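Local coordinates for protein TbpB (Actinobacillus pleuropneumoniae, PDB 3HOL) that probably binds host transferrin at the bacterial surface, as the lipoprotein component of a receptor for iron acquisition, at residues Ala402-Glu407 with Phe422-Val427; Tyr196-Asp201 with Gly209-Ser214; Thr326-Ala331 with Gln343-Ala348; Ala13-Glu18 with Leu336-Phe341; Val32-Ser37 with Asn98-Val103. All blocks are in the same frame, centred on the assembly; numbering follows the deposited sequence.

Contact 1: Ala402-Glu407 with Phe422-Val427; sequences AGYRTE and FDKNGV
The guanidinium of Arg405 lies flat on the Phe422 ring, with the planes 23° apart and the centres 4.3 Å apart. NH1 sits over one ring face, toward its rim. The arginine chain bends at chi2 and chi3, which folds its end back over the loop 422-427. There Arg405 NH2 gives a nearly straight bond to Gly426 O (2.9 Å), in the carbonyl plane on a lone pair, and a weak one to Asp423 O. Arg405 NE bonds Gly403 O at 2.9 Å, from above that carbonyl plane. These bonds and the stack fix the rotation of the group. Lys424 CB rests over one face of the Tyr404 ring, 3.9 Å from its centroid. The Asp423 carboxylate runs alongside Tyr404, and a water joins Tyr404 OH to Asp423 OD1; OD2 bonds Trp392. A type II turn from Asp423 to Gly426 shapes the loop, and Asn425 N bonds Ala402 O (2.7 Å). Phe422 N bonds Arg405 O. The contact thus closes the end of the strand pair 405-411 and 416-421 in the C-lobe barrel. Strand 375-387 flanks strand 405-411 on its other side, where Trp382 touches Tyr404 and Thr406.

Contact 2: Tyr196-Asp201 with Gly209-Ser214; sequences YTVNAD and GAATAS
Thr197 and Thr212 face each other across an antiparallel hairpin of the N-lobe barrel, and each uses both its backbone N and its O for the other. Thr212 N bonds Thr197 O at 2.7 Å, and Thr197 N bonds Thr212 O at 3.0 Å. Asn199 and Ala210 form the next hydrogen-bonded pair, with Ala210 N to Asn199 O at 2.9 Å and Asn199 N to Ala210 O at 3.1 Å. The intervening pairs, Tyr196 with Ala213 and Val198 with Ala211, are non-hydrogen-bonded. Val198 and Tyr196 instead make backbone bonds to Gly186 and Leu188 of strand 183-190.

The polar side chains lie on the face of Thr197, Asn199, Ala210 and Thr212. Two waters link them. One meets Thr197 OG1 at 2.7 Å, donates to Thr212 O, and has a weak bond with Ser214 OG. The other accepts from Asn199 ND2 at 2.8 Å, donates to Ala210 O, and bonds Thr212 OG1. Thr212 O and Ala210 O therefore each take one amide and one water. The two threonine side chains lie side by side, and Thr197 OG1 touches Thr212 CB at 3.5 Å. Asp201 OD1 has a salt bridge to Lys183.

Tyr196, Val198, Ala211 and Ala213 share the other face. Tyr196 CD1 meets Ala211 CB at 4.1 Å. The Tyr196 ring also packs edge-to-face with Phe250.

The chemistry is divided: a hydrated polar face, where water extends the bonding of the strand carbonyls, backs an apolar face of buried side chains.

Contact 3: Thr326-Ala331 with Gln343-Ala348; sequences TMVAVA and QLWQQA
Val328 and Trp345 form a hydrogen-bonded pair in the antiparallel hairpin of strands 325-332 and 339-346, part of the C-lobe handle domain.

The backbone ladder has five bonds. Val328 N gives to Trp345 O at 2.9 Å, and Trp345 N returns one to Val328 O. Val330 and Gln343 exchange a second pair. Gln347 N gives to Thr326 O at 2.9 Å, which carries the ladder past the last paired residues.

The aromatic contacts lie on the face of Val328, Val330 and Trp345. Trp345 CG stands between its own backbone N and carbonyl carbon (chi1 67°), and the indole leans toward strand 325-332, over Val328. Val328 CB lies over one face of the five-membered ring, 3.9 Å from its centroid, in a CH-pi contact. Val330 CG2 touches Trp345 CH2 at 3.5 Å. Lys317 and Pro353 also touch the indole.

On the opposite face the contacts are aliphatic. Ala329 CB meets Leu344 CD1 at 3.9 Å. Ala329 packs on Leu300 and Leu344 on Ile302, both of strand 299-302. Met327 is bent at chi2 and chi3, which brings Met327 CE to 4.4 Å from Leu344 CG.

At the Thr326 end, one water accepts from both Thr326 N and Gln346 NE2, the first at 3.0 Å.

Contact 4: Ala13-Glu18 with Leu336-Phe341; sequences AKKEKE and LEYMKF
Lys15 meets both Glu337 and Tyr338, and nearly all of this small contact passes through these three residues. The close part is at its backbone. Lys15 N gives the one hydrogen bond between the segments, to Glu337 OE2 at 2.8 Å, with an N-H...O angle of 156°. The N-H reaches OE2 on the anti side of the carboxylate and 27° out of its plane. The glutamate chain bends at chi2, which turns its carboxylate toward the loop. Lys15 CB lies 3.3 Å from Glu337 OE2. Tyr338 comes in beside it, with Tyr338 OH 3.4 Å from Lys15 CA.

The lysine side chain then passes obliquely by the tyrosine ring. CG is anti to the backbone N (chi1 -174°), and the chain stays extended beyond it. Lys15 CG and CD each come to 3.7 Å from Tyr338 CE1. This carries the ammonium past the ring to Glu363, with which NZ forms a salt bridge.

Packing is looser at both ends of the contact. Near the lysine tip a water donates to Glu337 O (2.7 Å), and its bond from Lys15 NZ is weak. At the other end Lys14 CB comes to 3.8 Å from Glu337 OE2, while the rest of its exposed chain leads away.

The loop 13-18 follows strand 7-9 and runs on toward strand 29-33. Here it lies against the loop residues just before strand 339-346 of the handle domain. Glu363, on the neighbouring strand 356-363, touches Tyr338 too, and Glu483 of strand 483-492 holds the backbone N atoms of Glu337 and Tyr338.

Contact 5: Val32-Ser37 with Asn98-Val103; sequences VKVPVS and NEKGYV
Val32 and Val103 form an antiparallel hydrogen-bonded pair where strand 29-33 meets strand 101-107 in a five-stranded sheet. Val32 N bonds Val103 O at 2.9 Å, and Val103 N bonds Val32 O at 3.0 Å. Beyond the next pair, Lys33 with Tyr102, a third bond runs from Val34 N to Gly101 O (2.9 Å). It is nearly straight at N, though the donor is tilted 31° from the carbonyl plane.

A water carries the link further. It donates to Val34 O at 2.7 Å and accepts from Lys100 N.

The apolar contacts gather round Val34. Val34 CG1 is anti to its backbone N (chi1 170°) and meets Lys100 CG at 3.6 Å. Val34 CG2 faces Val103 CG2. Both valines also touch Thr129 of strand 119-133, in the N-lobe barrel sheet. On the other face, Lys33 crosses the Tyr102 ring, with Lys33 CB 3.8 Å from Tyr102 CE1. Tyr102 stacks on Tyr62, and its OH gives a weak bond to Glu99 OE1.

Two charged ends have partners beyond the segments: Lys100 NZ has a salt bridge to Asp163, and Glu99 OE2 bonds Tyr69 and Asn65. The pairing itself thus rests on backbone bonds and apolar packing, while Lys100 and Glu99 tie it to Asp163 and the region of helix 63-66.

In the fold
From the N terminus, the chain leaves strand 7-9 and reaches the loop of contact 4, whose partner comes only some 320 residues later. That contact joins the N-terminal loop to the handle domain. Contacts 5 and 2 both fall within this long span, in series. Contact 5 joins the strands of a separate five-stranded sheet; contact 2 is a local hairpin of the N-lobe barrel. Contact 3 opens just before contact 4 closes and finishes after it, so the two cross, sharing strand 339-346. Contact 1 comes last and closes a short loop within the C-lobe barrel. Contacts 1 and 5 lie on opposite sides of the chain's centre, their centres about 60 Å apart.

Contact 1: Ala402-Glu407 with Phe422-Val427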
# COMPACT_ATOMS: atom_id res chain seq x y z
N ALA A 402 11.25 24.88 24.37
CA ALA A 402 10.01 25.59 24.60
C ALA A 402 8.85 25.22 23.65
O ALA A 402 7.74 25.75 23.80
CB ALA A 402 10.25 27.13 24.56
N GLY A 403 9.09 24.35 22.68
CA GLY A 403 8.07 24.12 21.67
C GLY A 403 7.01 23.09 22.06
O GLY A 403 6.75 22.82 23.25
N TYR A 404 6.41 22.52 21.02
CA TYR A 404 5.42 21.44 21.14
C TYR A 404 6.17 20.12 21.29
O TYR A 404 6.25 19.32 20.34
CB TYR A 404 4.51 21.43 19.93
CG TYR A 404 3.63 22.66 19.86
CD1 TYR A 404 2.48 22.77 20.67
CD2 TYR A 404 3.94 23.71 19.00
CE1 TYR A 404 1.68 23.91 20.63
CE2 TYR A 404 3.15 24.85 18.95
CZ TYR A 404 2.03 24.95 19.75
OH TYR A 404 1.24 26.07 19.68
N ARG A 405 6.74 19.93 22.47
CA ARG A 405 7.61 18.81 22.76
C ARG A 405 6.83 17.51 23.03
O ARG A 405 5.75 17.53 23.60
CB ARG A 405 8.44 19.12 24.01
CG ARG A 405 9.39 20.34 23.88
CD ARG A 405 9.50 21.02 25.24
NE ARG A 405 8.37 21.93 25.50
CZ ARG A 405 7.96 22.31 26.72
NH1 ARG A 405 8.56 21.85 27.82
NH2 ARG A 405 6.94 23.16 26.84
N THR A 406 7.43 16.38 22.70
CA THR A 406 6.97 15.13 23.28
C THR A 406 8.17 14.44 23.85
O THR A 406 9.29 14.62 23.37
CB THR A 406 6.27 14.23 22.23
OG1 THR A 406 7.19 13.95 21.17
CG2 THR A 406 5.02 14.91 21.63
N GLU A 407 7.96 13.65 24.90
CA GLU A 407 9.01 12.88 25.56
C GLU A 407 8.40 11.57 25.99
O GLU A 407 7.25 11.54 26.41
CB GLU A 407 9.51 13.58 26.82
CG GLU A 407 9.94 15.01 26.59
CD GLU A 407 10.34 15.74 27.89
OE1 GLU A 407 10.00 15.26 29.00
OE2 GLU A 407 10.97 16.82 27.75
N PHE A 422 3.50 18.27 25.24
CA PHE A 422 3.56 19.66 25.79
C PHE A 422 2.96 20.68 24.86
O PHE A 422 3.07 20.55 23.64
CB PHE A 422 5.02 20.08 26.07
CG PHE A 422 5.61 19.42 27.29
CD1 PHE A 422 5.48 20.02 28.55
CD2 PHE A 422 6.25 18.18 27.19
CE1 PHE A 422 5.98 19.40 29.67
CE2 PHE A 422 6.76 17.56 28.32
CZ PHE A 422 6.64 18.17 29.56
N ASP A 423 2.35 21.71 25.46
CA ASP A 423 2.01 22.94 24.76
C ASP A 423 3.28 23.80 24.66
O ASP A 423 4.23 23.61 25.45
CB ASP A 423 0.93 23.71 25.52
CG ASP A 423 0.34 24.86 24.70
OD1 ASP A 423 0.75 25.01 23.55
OD2 ASP A 423 -0.53 25.57 25.23
N LYS A 424 3.32 24.71 23.69
CA LYS A 424 4.49 25.61 23.59
C LYS A 424 4.56 26.50 24.87
O LYS A 424 3.52 26.93 25.40
CB LYS A 424 4.47 26.39 22.27
CG LYS A 424 4.37 27.86 22.39
CD LYS A 424 4.25 28.53 21.03
CE LYS A 424 5.56 28.55 20.34
NZ LYS A 424 5.56 29.74 19.44
N ASN A 425 5.77 26.69 25.41
CA ASN A 425 6.00 27.40 26.69
C ASN A 425 5.37 26.74 27.92
O ASN A 425 5.32 27.32 29.00
CB ASN A 425 5.59 28.89 26.58
CG ASN A 425 6.36 29.60 25.48
OD1 ASN A 425 7.55 29.38 25.33
ND2 ASN A 425 5.69 30.42 24.69
N GLY A 426 4.90 25.50 27.77
CA GLY A 426 4.17 24.82 28.83
C GLY A 426 5.13 24.30 29.87
O GLY A 426 6.18 23.73 29.53
N VAL A 427 4.78 24.50 31.15
CA VAL A 427 5.57 23.97 32.25
C VAL A 427 5.30 22.49 32.41
O VAL A 427 6.21 21.68 32.44
CB VAL A 427 5.23 24.68 33.61
CG1 VAL A 427 6.05 24.07 34.77
CG2 VAL A 427 5.42 26.19 33.52
O HOH W 1 -1.09 25.75 21.64
O HOH W 2 8.77 21.27 30.90

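Contact 2: Tyr196-Asp201 with Gly209-Ser214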
# COMPACT_ATOMS: atom_id res chain seq x y z
N TYR A 196 4.52 -21.65 -15.91
CA TYR A 196 5.57 -20.89 -15.27
C TYR A 196 5.74 -21.36 -13.85
O TYR A 196 4.77 -21.81 -13.19
CB TYR A 196 5.21 -19.40 -15.21
CG TYR A 196 4.99 -18.73 -16.56
CD1 TYR A 196 6.05 -18.09 -17.22
CD2 TYR A 196 3.72 -18.69 -17.14
CE1 TYR A 196 5.87 -17.47 -18.45
CE2 TYR A 196 3.51 -18.03 -18.37
CZ TYR A 196 4.61 -17.45 -19.03
OH TYR A 196 4.46 -16.80 -20.25
N THR A 197 6.95 -21.20 -13.33
CA THR A 197 7.11 -21.21 -11.89
C THR A 197 7.44 -19.79 -11.51
O THR A 197 7.92 -19.01 -12.34
CB THR A 197 8.23 -22.17 -11.42
OG1 THR A 197 9.45 -21.84 -12.10
CG2 THR A 197 7.84 -23.64 -11.72
N VAL A 198 7.15 -19.43 -10.26
CA VAL A 198 7.40 -18.08 -9.80
C VAL A 198 8.19 -18.07 -8.45
O VAL A 198 8.14 -19.02 -7.67
CB VAL A 198 6.08 -17.27 -9.62
CG1 VAL A 198 5.26 -17.16 -10.94
CG2 VAL A 198 5.24 -17.85 -8.58
N ASN A 199 8.93 -16.99 -8.24
CA ASN A 199 9.74 -16.80 -7.03
C ASN A 199 9.70 -15.34 -6.74
O ASN A 199 9.86 -14.53 -7.67
CB ASN A 199 11.18 -17.21 -7.29
CG ASN A 199 11.34 -18.69 -7.39
OD1 ASN A 199 11.59 -19.37 -6.38
ND2 ASN A 199 11.13 -19.24 -8.59
N ALA A 200 9.43 -14.98 -5.48
CA ALA A 200 9.45 -13.59 -5.12
C ALA A 200 9.82 -13.39 -3.66
O ALA A 200 9.69 -14.31 -2.83
CB ALA A 200 8.08 -12.89 -5.44
N ASP A 201 10.26 -12.18 -3.36
CA ASP A 201 10.49 -11.74 -1.99
C ASP A 201 9.50 -10.66 -1.57
O ASP A 201 9.17 -9.75 -2.34
CB ASP A 201 11.90 -11.16 -1.89
CG ASP A 201 12.97 -12.20 -2.17
OD1 ASP A 201 13.35 -12.93 -1.25
OD2 ASP A 201 13.39 -12.30 -3.32
N GLY A 209 9.81 -10.24 -7.92
CA GLY A 209 10.58 -11.41 -8.27
C GLY A 209 10.54 -11.74 -9.74
O GLY A 209 10.56 -10.82 -10.57
N ALA A 210 10.44 -13.04 -10.06
CA ALA A 210 10.59 -13.52 -11.41
C ALA A 210 9.62 -14.63 -11.76
O ALA A 210 9.21 -15.43 -10.90
CB ALA A 210 12.07 -14.00 -11.62
N ALA A 211 9.25 -14.73 -13.04
CA ALA A 211 8.50 -15.91 -13.51
C ALA A 211 9.44 -16.65 -14.45
O ALA A 211 10.08 -16.03 -15.32
CB ALA A 211 7.20 -15.51 -14.26
N THR A 212 9.57 -17.96 -14.25
CA THR A 212 10.43 -18.80 -15.10
C THR A 212 9.59 -19.63 -16.03
O THR A 212 8.74 -20.40 -15.55
CB THR A 212 11.28 -19.76 -14.22
OG1 THR A 212 12.08 -18.95 -13.34
CG2 THR A 212 12.20 -20.67 -15.09
N ALA A 213 9.76 -19.43 -17.34
CA ALA A 213 9.00 -20.22 -18.32
C ALA A 213 9.35 -21.69 -18.19
O ALA A 213 10.55 -22.05 -18.20
CB ALA A 213 9.27 -19.75 -19.72
N SER A 214 8.34 -22.56 -18.09
CA SER A 214 8.61 -24.00 -17.87
C SER A 214 9.03 -24.70 -19.17
O SER A 214 9.73 -25.68 -19.12
CB SER A 214 7.41 -24.72 -17.24
OG SER A 214 6.98 -24.08 -16.04
O HOH W 3 9.71 -23.07 -14.47
O HOH W 4 11.03 -17.85 -11.03

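Contact 3: Thr326-Ala331 with Gln343-Ala348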
# COMPACT_ATOMS: atom_id res chain seq x y z
N THR A 326 -7.44 21.33 -4.22
CA THR A 326 -6.05 21.65 -3.94
C THR A 326 -5.71 21.24 -2.51
O THR A 326 -6.14 21.87 -1.52
CB THR A 326 -5.72 23.12 -4.21
OG1 THR A 326 -6.21 23.90 -3.13
CG2 THR A 326 -6.40 23.59 -5.47
N MET A 327 -4.96 20.14 -2.42
CA MET A 327 -4.64 19.52 -1.13
C MET A 327 -3.30 20.02 -0.64
O MET A 327 -2.39 20.23 -1.43
CB MET A 327 -4.62 18.00 -1.27
CG MET A 327 -5.95 17.39 -1.70
SD MET A 327 -7.38 17.91 -0.73
CE MET A 327 -7.06 17.15 0.87
N VAL A 328 -3.22 20.22 0.68
CA VAL A 328 -2.02 20.70 1.35
C VAL A 328 -1.64 19.76 2.49
O VAL A 328 -2.44 19.48 3.39
CB VAL A 328 -2.22 22.16 1.89
CG1 VAL A 328 -0.89 22.79 2.31
CG2 VAL A 328 -2.88 23.05 0.83
N ALA A 329 -0.41 19.26 2.45
CA ALA A 329 0.09 18.41 3.53
C ALA A 329 1.32 19.06 4.13
O ALA A 329 2.16 19.54 3.40
CB ALA A 329 0.41 16.99 3.01
N VAL A 330 1.41 19.06 5.45
CA VAL A 330 2.61 19.52 6.14
C VAL A 330 3.15 18.35 6.94
O VAL A 330 2.53 17.91 7.92
CB VAL A 330 2.31 20.72 7.10
CG1 VAL A 330 3.58 21.12 7.83
CG2 VAL A 330 1.75 21.92 6.33
N ALA A 331 4.30 17.85 6.55
CA ALA A 331 4.77 16.57 7.04
C ALA A 331 5.99 16.76 7.89
O ALA A 331 6.85 17.58 7.55
CB ALA A 331 5.11 15.67 5.84
N GLN A 343 -0.20 17.33 9.16
CA GLN A 343 -1.51 17.90 8.93
C GLN A 343 -1.87 17.86 7.46
O GLN A 343 -1.01 17.99 6.58
CB GLN A 343 -1.56 19.35 9.48
CG GLN A 343 -1.37 19.36 10.99
CD GLN A 343 -1.44 20.73 11.63
OE1 GLN A 343 -1.86 21.71 10.99
NE2 GLN A 343 -1.02 20.81 12.92
N LEU A 344 -3.16 17.71 7.20
CA LEU A 344 -3.66 17.66 5.84
C LEU A 344 -5.00 18.38 5.77
O LEU A 344 -5.92 18.05 6.52
CB LEU A 344 -3.81 16.20 5.42
CG LEU A 344 -4.38 15.88 4.06
CD1 LEU A 344 -3.35 16.16 2.95
CD2 LEU A 344 -4.81 14.42 4.11
N TRP A 345 -5.10 19.33 4.85
CA TRP A 345 -6.29 20.10 4.66
C TRP A 345 -6.50 20.41 3.18
O TRP A 345 -5.64 20.12 2.33
CB TRP A 345 -6.26 21.36 5.54
CG TRP A 345 -5.22 22.40 5.17
CD1 TRP A 345 -5.33 23.37 4.20
CD2 TRP A 345 -3.94 22.61 5.80
NE1 TRP A 345 -4.19 24.15 4.18
CE2 TRP A 345 -3.32 23.70 5.14
CE3 TRP A 345 -3.25 21.97 6.83
CZ2 TRP A 345 -2.05 24.18 5.50
CZ3 TRP A 345 -1.98 22.45 7.19
CH2 TRP A 345 -1.40 23.54 6.51
N GLN A 346 -7.67 20.98 2.87
CA GLN A 346 -7.97 21.45 1.53
C GLN A 346 -7.96 22.97 1.54
O GLN A 346 -8.59 23.60 2.38
CB GLN A 346 -9.33 20.93 1.08
CG GLN A 346 -9.73 21.34 -0.35
CD GLN A 346 -11.03 20.68 -0.82
OE1 GLN A 346 -11.60 19.84 -0.11
NE2 GLN A 346 -11.50 21.05 -2.00
N GLN A 347 -7.23 23.56 0.61
CA GLN A 347 -7.16 25.01 0.56
C GLN A 347 -6.95 25.47 -0.85
O GLN A 347 -5.82 25.47 -1.34
CB GLN A 347 -6.03 25.54 1.47
CG GLN A 347 -5.95 27.08 1.58
CD GLN A 347 -5.01 27.55 2.70
OE1 GLN A 347 -5.27 28.56 3.35
NE2 GLN A 347 -3.93 26.81 2.95
N ALA A 348 -8.05 25.83 -1.50
CA ALA A 348 -8.03 26.58 -2.76
C ALA A 348 -7.16 27.85 -2.66
O ALA A 348 -6.75 28.27 -1.57
CB ALA A 348 -9.44 26.95 -3.17
O HOH W 5 -9.76 23.04 -3.56

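Contact 4: Ala13-Glu18 with Leu336-Phe341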
# COMPACT_ATOMS: atom_id res chain seq x y z
N ALA A 13 22.20 4.92 11.09
CA ALA A 13 22.32 4.82 9.63
C ALA A 13 21.09 5.42 8.92
O ALA A 13 19.95 5.26 9.37
CB ALA A 13 22.49 3.36 9.24
N LYS A 14 21.29 6.12 7.82
CA LYS A 14 20.13 6.64 7.10
C LYS A 14 19.49 5.52 6.28
O LYS A 14 20.17 4.57 5.91
CB LYS A 14 20.49 7.87 6.26
CG LYS A 14 21.07 7.56 4.89
CD LYS A 14 21.60 8.83 4.22
CE LYS A 14 22.31 8.50 2.90
NZ LYS A 14 23.05 7.20 2.93
N LYS A 15 18.18 5.62 6.04
CA LYS A 15 17.46 4.60 5.26
C LYS A 15 18.09 4.55 3.88
O LYS A 15 18.21 5.58 3.24
CB LYS A 15 15.98 4.95 5.13
CG LYS A 15 15.12 3.87 4.46
CD LYS A 15 13.62 4.22 4.50
CE LYS A 15 12.79 3.13 3.86
NZ LYS A 15 11.37 3.51 3.60
N GLU A 16 18.47 3.37 3.42
CA GLU A 16 19.10 3.28 2.10
C GLU A 16 18.08 3.66 1.04
O GLU A 16 17.06 3.01 0.90
CB GLU A 16 19.63 1.87 1.84
CG GLU A 16 18.84 0.78 2.53
CD GLU A 16 19.24 -0.62 2.09
OE1 GLU A 16 18.70 -1.59 2.70
OE2 GLU A 16 20.07 -0.77 1.14
N LYS A 17 18.33 4.75 0.33
CA LYS A 17 17.42 5.17 -0.72
C LYS A 17 17.31 4.07 -1.74
O LYS A 17 18.27 3.35 -2.01
CB LYS A 17 17.90 6.45 -1.38
CG LYS A 17 16.80 7.25 -2.08
CD LYS A 17 17.09 8.74 -1.95
CE LYS A 17 17.49 9.11 -0.51
NZ LYS A 17 17.86 10.56 -0.37
N GLU A 18 16.12 3.91 -2.30
CA GLU A 18 15.86 2.85 -3.25
C GLU A 18 15.20 3.49 -4.47
O GLU A 18 14.49 4.50 -4.32
CB GLU A 18 14.97 1.80 -2.58
CG GLU A 18 14.06 0.99 -3.50
CD GLU A 18 12.94 0.32 -2.71
OE1 GLU A 18 13.01 -0.91 -2.53
OE2 GLU A 18 12.01 1.03 -2.24
N LEU A 336 13.30 11.94 11.17
CA LEU A 336 12.67 10.62 11.22
C LEU A 336 12.67 10.04 9.82
O LEU A 336 12.28 10.73 8.87
CB LEU A 336 11.23 10.71 11.74
CG LEU A 336 11.08 11.30 13.14
CD1 LEU A 336 9.58 11.59 13.49
CD2 LEU A 336 11.73 10.39 14.17
N GLU A 337 13.15 8.80 9.68
CA GLU A 337 13.32 8.17 8.36
C GLU A 337 12.29 7.07 8.06
O GLU A 337 12.08 6.70 6.89
CB GLU A 337 14.72 7.58 8.27
CG GLU A 337 15.86 8.63 8.39
CD GLU A 337 16.44 8.95 7.03
OE1 GLU A 337 16.59 10.15 6.69
OE2 GLU A 337 16.73 8.00 6.28
N TYR A 338 11.64 6.54 9.11
CA TYR A 338 10.77 5.35 8.94
C TYR A 338 9.29 5.61 9.31
O TYR A 338 8.50 4.65 9.37
CB TYR A 338 11.32 4.17 9.74
CG TYR A 338 12.72 3.76 9.27
CD1 TYR A 338 12.88 2.89 8.22
CD2 TYR A 338 13.87 4.31 9.88
CE1 TYR A 338 14.15 2.52 7.78
CE2 TYR A 338 15.14 3.95 9.44
CZ TYR A 338 15.27 3.05 8.40
OH TYR A 338 16.51 2.70 7.96
N MET A 339 8.97 6.89 9.53
CA MET A 339 7.61 7.36 9.81
C MET A 339 7.49 8.81 9.38
O MET A 339 8.49 9.48 9.19
CB MET A 339 7.27 7.22 11.31
CG MET A 339 8.22 8.00 12.28
SD MET A 339 7.46 8.24 13.92
CE MET A 339 5.81 8.85 13.51
N LYS A 340 6.26 9.27 9.20
CA LYS A 340 5.91 10.65 8.85
C LYS A 340 4.58 10.92 9.51
O LYS A 340 3.74 10.02 9.59
CB LYS A 340 5.69 10.78 7.34
CG LYS A 340 6.98 10.80 6.49
CD LYS A 340 7.71 12.14 6.65
CE LYS A 340 8.86 12.33 5.65
NZ LYS A 340 10.15 12.13 6.37
N PHE A 341 4.37 12.16 9.97
CA PHE A 341 3.06 12.54 10.52
C PHE A 341 2.85 14.01 10.21
O PHE A 341 3.80 14.72 9.91
CB PHE A 341 2.95 12.25 12.04
CG PHE A 341 3.91 13.08 12.90
CD1 PHE A 341 3.56 14.38 13.33
CD2 PHE A 341 5.14 12.54 13.31
CE1 PHE A 341 4.44 15.13 14.14
CE2 PHE A 341 6.04 13.30 14.13
CZ PHE A 341 5.69 14.57 14.53
O HOH W 6 9.95 6.20 5.31

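Contact 5: Val32-Ser37 with Asn98-Val103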
# COMPACT_ATOMS: atom_id res chain seq x y z
N VAL A 32 -3.63 -3.32 -19.07
CA VAL A 32 -3.02 -3.11 -20.36
C VAL A 32 -3.99 -3.44 -21.48
O VAL A 32 -4.84 -4.34 -21.35
CB VAL A 32 -1.69 -3.90 -20.52
CG1 VAL A 32 -1.91 -5.40 -20.83
CG2 VAL A 32 -0.83 -3.27 -21.61
N LYS A 33 -3.85 -2.69 -22.58
CA LYS A 33 -4.53 -2.98 -23.85
C LYS A 33 -3.91 -4.17 -24.59
O LYS A 33 -2.67 -4.34 -24.64
CB LYS A 33 -4.52 -1.76 -24.74
CG LYS A 33 -5.43 -1.88 -25.93
CD LYS A 33 -5.65 -0.52 -26.65
CE LYS A 33 -4.36 0.25 -26.86
NZ LYS A 33 -3.21 -0.62 -27.22
N VAL A 34 -4.79 -5.01 -25.14
CA VAL A 34 -4.34 -6.15 -25.94
C VAL A 34 -3.72 -5.52 -27.23
O VAL A 34 -4.37 -4.70 -27.87
CB VAL A 34 -5.54 -7.09 -26.23
CG1 VAL A 34 -5.19 -8.19 -27.25
CG2 VAL A 34 -6.07 -7.72 -24.93
N PRO A 35 -2.46 -5.85 -27.56
CA PRO A 35 -1.81 -5.30 -28.75
C PRO A 35 -2.45 -5.76 -30.05
O PRO A 35 -2.90 -6.90 -30.16
CB PRO A 35 -0.40 -5.88 -28.69
CG PRO A 35 -0.15 -6.02 -27.21
CD PRO A 35 -1.47 -6.56 -26.70
N VAL A 36 -2.43 -4.88 -31.04
CA VAL A 36 -2.93 -5.15 -32.38
C VAL A 36 -1.85 -4.67 -33.38
O VAL A 36 -1.36 -3.54 -33.28
CB VAL A 36 -4.27 -4.40 -32.60
CG1 VAL A 36 -4.69 -4.41 -34.09
CG2 VAL A 36 -5.38 -5.03 -31.68
N SER A 37 -1.44 -5.54 -34.28
CA SER A 37 -0.42 -5.20 -35.27
C SER A 37 -1.09 -4.99 -36.63
O SER A 37 -2.31 -4.94 -36.71
CB SER A 37 0.63 -6.30 -35.34
OG SER A 37 0.09 -7.53 -35.79
N ASN A 98 -11.55 -2.31 -34.69
CA ASN A 98 -11.99 -1.93 -33.35
C ASN A 98 -11.05 -2.61 -32.32
O ASN A 98 -10.29 -3.51 -32.68
CB ASN A 98 -13.46 -2.25 -33.13
CG ASN A 98 -14.39 -1.21 -33.78
OD1 ASN A 98 -13.95 -0.18 -34.32
ND2 ASN A 98 -15.67 -1.45 -33.68
N GLU A 99 -11.07 -2.14 -31.09
CA GLU A 99 -10.14 -2.68 -30.08
C GLU A 99 -10.54 -4.08 -29.66
O GLU A 99 -11.72 -4.43 -29.72
CB GLU A 99 -10.09 -1.75 -28.88
CG GLU A 99 -11.37 -1.65 -28.07
CD GLU A 99 -11.16 -0.78 -26.81
OE1 GLU A 99 -10.11 -0.10 -26.69
OE2 GLU A 99 -12.04 -0.78 -25.95
N LYS A 100 -9.55 -4.89 -29.28
CA LYS A 100 -9.81 -6.24 -28.73
C LYS A 100 -10.20 -6.26 -27.21
O LYS A 100 -11.03 -7.08 -26.78
CB LYS A 100 -8.62 -7.16 -29.03
CG LYS A 100 -8.65 -8.53 -28.36
CD LYS A 100 -9.80 -9.46 -28.89
CE LYS A 100 -9.65 -10.84 -28.28
NZ LYS A 100 -10.68 -11.76 -28.82
N GLY A 101 -9.58 -5.38 -26.41
CA GLY A 101 -9.87 -5.28 -24.98
C GLY A 101 -8.64 -5.12 -24.10
O GLY A 101 -7.59 -4.59 -24.54
N TYR A 102 -8.77 -5.59 -22.86
CA TYR A 102 -7.81 -5.30 -21.81
C TYR A 102 -7.66 -6.47 -20.85
O TYR A 102 -8.59 -7.28 -20.69
CB TYR A 102 -8.26 -4.07 -20.99
CG TYR A 102 -8.47 -2.83 -21.83
CD1 TYR A 102 -7.44 -1.92 -22.01
CD2 TYR A 102 -9.70 -2.59 -22.48
CE1 TYR A 102 -7.60 -0.80 -22.79
CE2 TYR A 102 -9.87 -1.45 -23.28
CZ TYR A 102 -8.82 -0.57 -23.41
OH TYR A 102 -8.93 0.55 -24.21
N VAL A 103 -6.49 -6.53 -20.21
CA VAL A 103 -6.17 -7.53 -19.16
C VAL A 103 -5.71 -6.71 -17.94
O VAL A 103 -4.94 -5.72 -18.09
CB VAL A 103 -5.09 -8.53 -19.65
CG1 VAL A 103 -4.72 -9.57 -18.54
CG2 VAL A 103 -5.60 -9.28 -20.95
O HOH W 7 -6.89 -3.91 -28.40